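Local coordinates for putative phytoene/squalene synthase YisP (Bacillus subtilis subsp. subtilis, PDB 3WE9), which hydrolyses farnesyl diphosphate to farnesol and diphosphate and takes part in biofilm formation, although its fold is that of squalene and phytoene synthases, at residues 157-162 against 239-244; 163-168 against 206-211. All coordinates share one frame; numbering follows the deposited sequence.

Contact 1 of 2, residues 157-162 against 239-244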
# COMPACT_ATOMS: atom_id res chain seq x y z
N LEU A 157 -1.47 -5.94 -1.24
CA LEU A 157 -0.61 -6.41 -2.33
C LEU A 157 -0.78 -5.47 -3.53
O LEU A 157 0.19 -4.97 -4.08
CB LEU A 157 -1.02 -7.84 -2.70
CG LEU A 157 -0.43 -8.74 -3.80
CD1 LEU A 157 0.23 -7.94 -4.90
CD2 LEU A 157 0.52 -9.72 -3.19
N ALA A 158 -2.04 -5.24 -3.92
CA ALA A 158 -2.35 -4.38 -5.05
C ALA A 158 -1.82 -2.95 -4.84
O ALA A 158 -1.27 -2.33 -5.76
CB ALA A 158 -3.85 -4.35 -5.28
N ILE A 159 -1.99 -2.43 -3.63
CA ILE A 159 -1.53 -1.07 -3.33
C ILE A 159 -0.01 -0.96 -3.49
O ILE A 159 0.51 0.05 -3.98
CB ILE A 159 -1.95 -0.67 -1.90
CG1 ILE A 159 -3.48 -0.45 -1.86
CG2 ILE A 159 -1.20 0.56 -1.45
CD1 ILE A 159 -4.06 -0.27 -0.45
N GLN A 160 0.70 -2.01 -3.09
CA GLN A 160 2.15 -2.00 -3.24
C GLN A 160 2.50 -2.01 -4.74
O GLN A 160 3.42 -1.32 -5.19
CB GLN A 160 2.77 -3.21 -2.53
CG GLN A 160 4.28 -3.17 -2.46
CD GLN A 160 4.80 -2.01 -1.62
OE1 GLN A 160 4.49 -0.85 -1.87
NE2 GLN A 160 5.60 -2.33 -0.61
N LEU A 161 1.77 -2.80 -5.51
CA LEU A 161 2.02 -2.86 -6.95
C LEU A 161 1.75 -1.50 -7.57
O LEU A 161 2.48 -1.05 -8.45
CB LEU A 161 1.13 -3.91 -7.62
CG LEU A 161 1.48 -5.38 -7.37
CD1 LEU A 161 0.48 -6.28 -8.10
CD2 LEU A 161 2.90 -5.66 -7.85
N VAL A 162 0.70 -0.82 -7.11
CA VAL A 162 0.40 0.50 -7.65
C VAL A 162 1.52 1.48 -7.32
O VAL A 162 1.95 2.26 -8.17
CB VAL A 162 -0.94 1.03 -7.12
CG1 VAL A 162 -1.15 2.48 -7.57
CG2 VAL A 162 -2.07 0.16 -7.65
N HIS A 239 -10.87 3.00 -4.75
CA HIS A 239 -11.07 4.09 -5.70
C HIS A 239 -9.82 4.92 -5.94
O HIS A 239 -9.51 5.28 -7.08
CB HIS A 239 -12.19 5.02 -5.22
CG HIS A 239 -13.57 4.51 -5.52
ND1 HIS A 239 -13.99 3.24 -5.19
CD2 HIS A 239 -14.62 5.11 -6.12
CE1 HIS A 239 -15.24 3.08 -5.59
NE2 HIS A 239 -15.65 4.20 -6.15
N LEU A 240 -9.11 5.24 -4.86
CA LEU A 240 -7.90 6.05 -4.95
C LEU A 240 -6.78 5.41 -5.76
O LEU A 240 -6.15 6.07 -6.57
CB LEU A 240 -7.38 6.38 -3.54
CG LEU A 240 -8.26 7.33 -2.72
CD1 LEU A 240 -7.74 7.41 -1.29
CD2 LEU A 240 -8.27 8.71 -3.37
N HIS A 241 -6.55 4.12 -5.54
CA HIS A 241 -5.48 3.43 -6.25
C HIS A 241 -5.83 3.11 -7.69
O HIS A 241 -4.94 3.03 -8.54
CB HIS A 241 -5.04 2.22 -5.43
CG HIS A 241 -4.40 2.60 -4.14
ND1 HIS A 241 -3.11 3.07 -4.07
CD2 HIS A 241 -4.92 2.75 -2.90
CE1 HIS A 241 -2.86 3.49 -2.84
NE2 HIS A 241 -3.95 3.31 -2.11
N ARG A 242 -7.11 2.93 -7.98
CA ARG A 242 -7.51 2.71 -9.36
C ARG A 242 -7.28 4.04 -10.08
O ARG A 242 -6.78 4.08 -11.21
CB ARG A 242 -8.99 2.34 -9.47
CG ARG A 242 -9.26 0.85 -9.38
CD ARG A 242 -10.65 0.50 -9.87
NE ARG A 242 -10.87 -0.94 -9.87
CZ ARG A 242 -11.50 -1.61 -8.90
NH1 ARG A 242 -11.97 -0.96 -7.84
NH2 ARG A 242 -11.65 -2.92 -8.99
N ALA A 243 -7.64 5.13 -9.41
CA ALA A 243 -7.48 6.47 -9.96
C ALA A 243 -6.01 6.79 -10.23
O ALA A 243 -5.68 7.48 -11.19
CB ALA A 243 -8.07 7.51 -9.01
N VAL A 244 -5.12 6.29 -9.37
CA VAL A 244 -3.70 6.51 -9.56
C VAL A 244 -3.25 5.90 -10.89
O VAL A 244 -2.53 6.53 -11.67
CB VAL A 244 -2.87 5.89 -8.40
CG1 VAL A 244 -1.37 5.93 -8.74
CG2 VAL A 244 -3.12 6.66 -7.12
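The H241 side chain leaves its helix with CG opposite the carbonyl carbon (chi1 -66°). I159 holds CG1 in the matching position (chi1 -71°), and the ring and the aliphatic branch meet face on. I159 CG1 sits 3.8 Å from the centroid of the H241 ring, close to the ring normal, which makes this a CH-pi contact. CG1 lies 3.6 Å above the ring plane, displaced toward the rim. CG2 and CD1 of I159 reach the same face, so much of the side chain lies against the imidazole. V162 comes in differently. Its CG1 stands near the plane of the H241 ring, at the edge. The same methyl is 4.0 Å from the backbone O of H241. It then meets CG1 of V244 at 3.6 Å, methyl to methyl. The ring is thus bounded on one face by I159 and on one edge by V162. With an alanine in place of H241, I159 would probably lose the flat surface it packs on, and a gap would be likely to open between the two helices.

The two segments run in nearly the same direction, with their axes 10.2 Å apart and inclined at 29°. I159 and H241 have the nearest CA atoms, at 6.7 Å. The other side of segment 157-162 is covered by helices 118-140 and 199-221. On the far side of segment 239-244, helix 264-271 packs on H239, L240 and A243. I159 also lies about 4 Å, at its nearest side-chain atom, from a bound triethylene glycol, probably from the crystallisation liquor. The contact joins helices 145-165 and 228-250 in the interior of the all-helical fold of the phytoene/squalene synthase family.

Contact 2 of 2, residues 163-168 against 206-211; sequences RFLSDL and EYIAFE
OE2 of E206 is gripped twice, by a salt bridge from R249 NE and a hydrogen bond from H253 NE2, on the helix whose I208 and A209 receive L165. Both partners belong to the chain region in and just beyond helix 228-250, so the carboxylate ties helix 199-221 to that neighbour. Directly before E206, W205 gives its NE1 to the backbone O of L165, a polar link close beside the apolar contact.

Between the two segments themselves the contact is apolar. L165 carries all of it from its side. Its CG lies beside the backbone N, opposite the carbonyl carbon (chi1 -68°), and its two methyls fork onto consecutive residues. CD1 presses on the backbone of A209, 3.6 Å from CA, and is 3.9 Å from CB of the same residue. CD2 meets I208 at CG2, also at 3.9 Å. It lies nearly as close to CB of I208. The small A209 side chain probably lets the leucine reach the main chain of the opposite helix. L165 and A209 have the nearest CA atoms, 7.5 Å apart.

S166 N bonds R163 O at 3.1 Å, and by D167 the chain is in loop. By contrast, segment 206-211 stays helical, with F210 N bonded to E206 O at 2.8 Å.

L165 packs the last part of helix 145-165 against helix 199-221. D167 opens a DXXXD sequence, the aspartate-rich signature that in relatives of this family binds diphosphate through magnesium.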
# COMPACT_ATOMS: atom_id res chain seq x y z
N ARG A 163 2.00 1.44 -6.09
CA ARG A 163 3.08 2.32 -5.69
C ARG A 163 4.30 2.05 -6.57
O ARG A 163 4.96 2.98 -7.03
CB ARG A 163 3.43 2.10 -4.22
CG ARG A 163 2.40 2.68 -3.26
CD ARG A 163 2.68 2.26 -1.84
NE ARG A 163 1.86 3.00 -0.88
CZ ARG A 163 2.09 4.26 -0.52
NH1 ARG A 163 3.11 4.92 -1.02
NH2 ARG A 163 1.29 4.85 0.36
N PHE A 164 4.60 0.77 -6.79
CA PHE A 164 5.74 0.39 -7.62
C PHE A 164 5.61 0.97 -9.02
O PHE A 164 6.58 1.49 -9.57
CB PHE A 164 5.86 -1.13 -7.72
CG PHE A 164 6.28 -1.81 -6.44
CD1 PHE A 164 6.63 -1.06 -5.32
CD2 PHE A 164 6.35 -3.20 -6.37
CE1 PHE A 164 7.05 -1.69 -4.14
CE2 PHE A 164 6.76 -3.84 -5.20
CZ PHE A 164 7.11 -3.09 -4.08
N LEU A 165 4.41 0.87 -9.59
CA LEU A 165 4.14 1.37 -10.94
C LEU A 165 4.06 2.89 -11.07
O LEU A 165 4.04 3.42 -12.19
CB LEU A 165 2.82 0.77 -11.44
CG LEU A 165 2.79 -0.74 -11.72
CD1 LEU A 165 1.36 -1.21 -11.96
CD2 LEU A 165 3.66 -1.06 -12.92
N SER A 166 4.00 3.59 -9.94
CA SER A 166 3.88 5.05 -9.91
C SER A 166 5.19 5.83 -9.94
O SER A 166 5.18 7.06 -10.08
CB SER A 166 3.11 5.48 -8.66
OG SER A 166 1.82 4.91 -8.61
N ASP A 167 6.32 5.15 -9.81
CA ASP A 167 7.60 5.86 -9.76
C ASP A 167 8.76 4.91 -10.04
O ASP A 167 9.05 4.02 -9.24
CB ASP A 167 7.73 6.48 -8.37
CG ASP A 167 9.00 7.29 -8.18
OD1 ASP A 167 9.72 7.57 -9.16
OD2 ASP A 167 9.27 7.67 -7.02
N LEU A 168 9.40 5.11 -11.18
CA LEU A 168 10.55 4.30 -11.58
C LEU A 168 11.78 5.17 -11.76
O LEU A 168 12.63 4.90 -12.61
CB LEU A 168 10.23 3.56 -12.88
CG LEU A 168 9.02 2.61 -12.85
CD1 LEU A 168 8.86 1.94 -14.22
CD2 LEU A 168 9.21 1.56 -11.76
N GLU A 206 1.58 -2.07 -18.53
CA GLU A 206 0.18 -2.50 -18.52
C GLU A 206 0.03 -3.98 -18.14
O GLU A 206 -0.96 -4.37 -17.52
CB GLU A 206 -0.46 -2.23 -19.89
CG GLU A 206 -0.68 -0.74 -20.21
CD GLU A 206 -1.67 -0.05 -19.28
OE1 GLU A 206 -2.38 -0.75 -18.53
OE2 GLU A 206 -1.76 1.20 -19.30
N TYR A 207 1.01 -4.79 -18.50
CA TYR A 207 0.96 -6.21 -18.17
C TYR A 207 0.97 -6.38 -16.65
O TYR A 207 0.25 -7.22 -16.10
CB TYR A 207 2.15 -6.95 -18.79
CG TYR A 207 2.01 -8.46 -18.78
CD1 TYR A 207 1.18 -9.11 -19.70
CD2 TYR A 207 2.72 -9.24 -17.87
CE1 TYR A 207 1.06 -10.50 -19.71
CE2 TYR A 207 2.61 -10.63 -17.87
CZ TYR A 207 1.78 -11.25 -18.79
OH TYR A 207 1.69 -12.63 -18.81
N ILE A 208 1.79 -5.58 -15.97
CA ILE A 208 1.89 -5.61 -14.52
C ILE A 208 0.66 -4.93 -13.90
O ILE A 208 0.13 -5.39 -12.89
CB ILE A 208 3.19 -4.91 -14.03
CG1 ILE A 208 4.41 -5.60 -14.64
CG2 ILE A 208 3.28 -4.93 -12.50
CD1 ILE A 208 5.72 -4.87 -14.42
N ALA A 209 0.21 -3.84 -14.52
CA ALA A 209 -0.96 -3.12 -14.01
C ALA A 209 -2.20 -4.03 -14.07
O ALA A 209 -3.10 -3.94 -13.22
CB ALA A 209 -1.20 -1.84 -14.84
N PHE A 210 -2.24 -4.91 -15.06
CA PHE A 210 -3.35 -5.85 -15.22
C PHE A 210 -3.48 -6.72 -13.96
O PHE A 210 -4.59 -6.96 -13.47
CB PHE A 210 -3.11 -6.74 -16.45
CG PHE A 210 -4.27 -7.64 -16.78
CD1 PHE A 210 -5.29 -7.19 -17.61
CD2 PHE A 210 -4.35 -8.92 -16.24
CE1 PHE A 210 -6.38 -8.01 -17.91
CE2 PHE A 210 -5.44 -9.75 -16.53
CZ PHE A 210 -6.45 -9.29 -17.36
N GLU A 211 -2.35 -7.19 -13.45
CA GLU A 211 -2.32 -8.00 -12.24
C GLU A 211 -2.80 -7.18 -11.03
O GLU A 211 -3.62 -7.65 -10.24
CB GLU A 211 -0.89 -8.49 -11.97
CG GLU A 211 -0.42 -9.55 -12.96
CD GLU A 211 -0.82 -10.96 -12.53
OE1 GLU A 211 -1.84 -11.10 -11.81
OE2 GLU A 211 -0.13 -11.92 -12.92

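Both contacts use helix 145-165. Contact 1 joins it to helix 228-250, and contact 2 joins its C-terminal part to helix 199-221, the preceding long helix. Both are buried, but contact 1 lies deeper, its centre about 7 Å from the centre of the chain, against about 13 Å for that of contact 2. Their own centres are about 9 Å apart. Contact 1 brings an imidazole into an aliphatic setting, whereas contact 2 is made by aliphatic groups alone. Each has a charged pair nearby, R242 with E217 and E206 with R249. The two touch where V244 CG1 packs 3.4 Å from S166 OG. Along the chain, contact 2 is nested inside the loop that contact 1 closes.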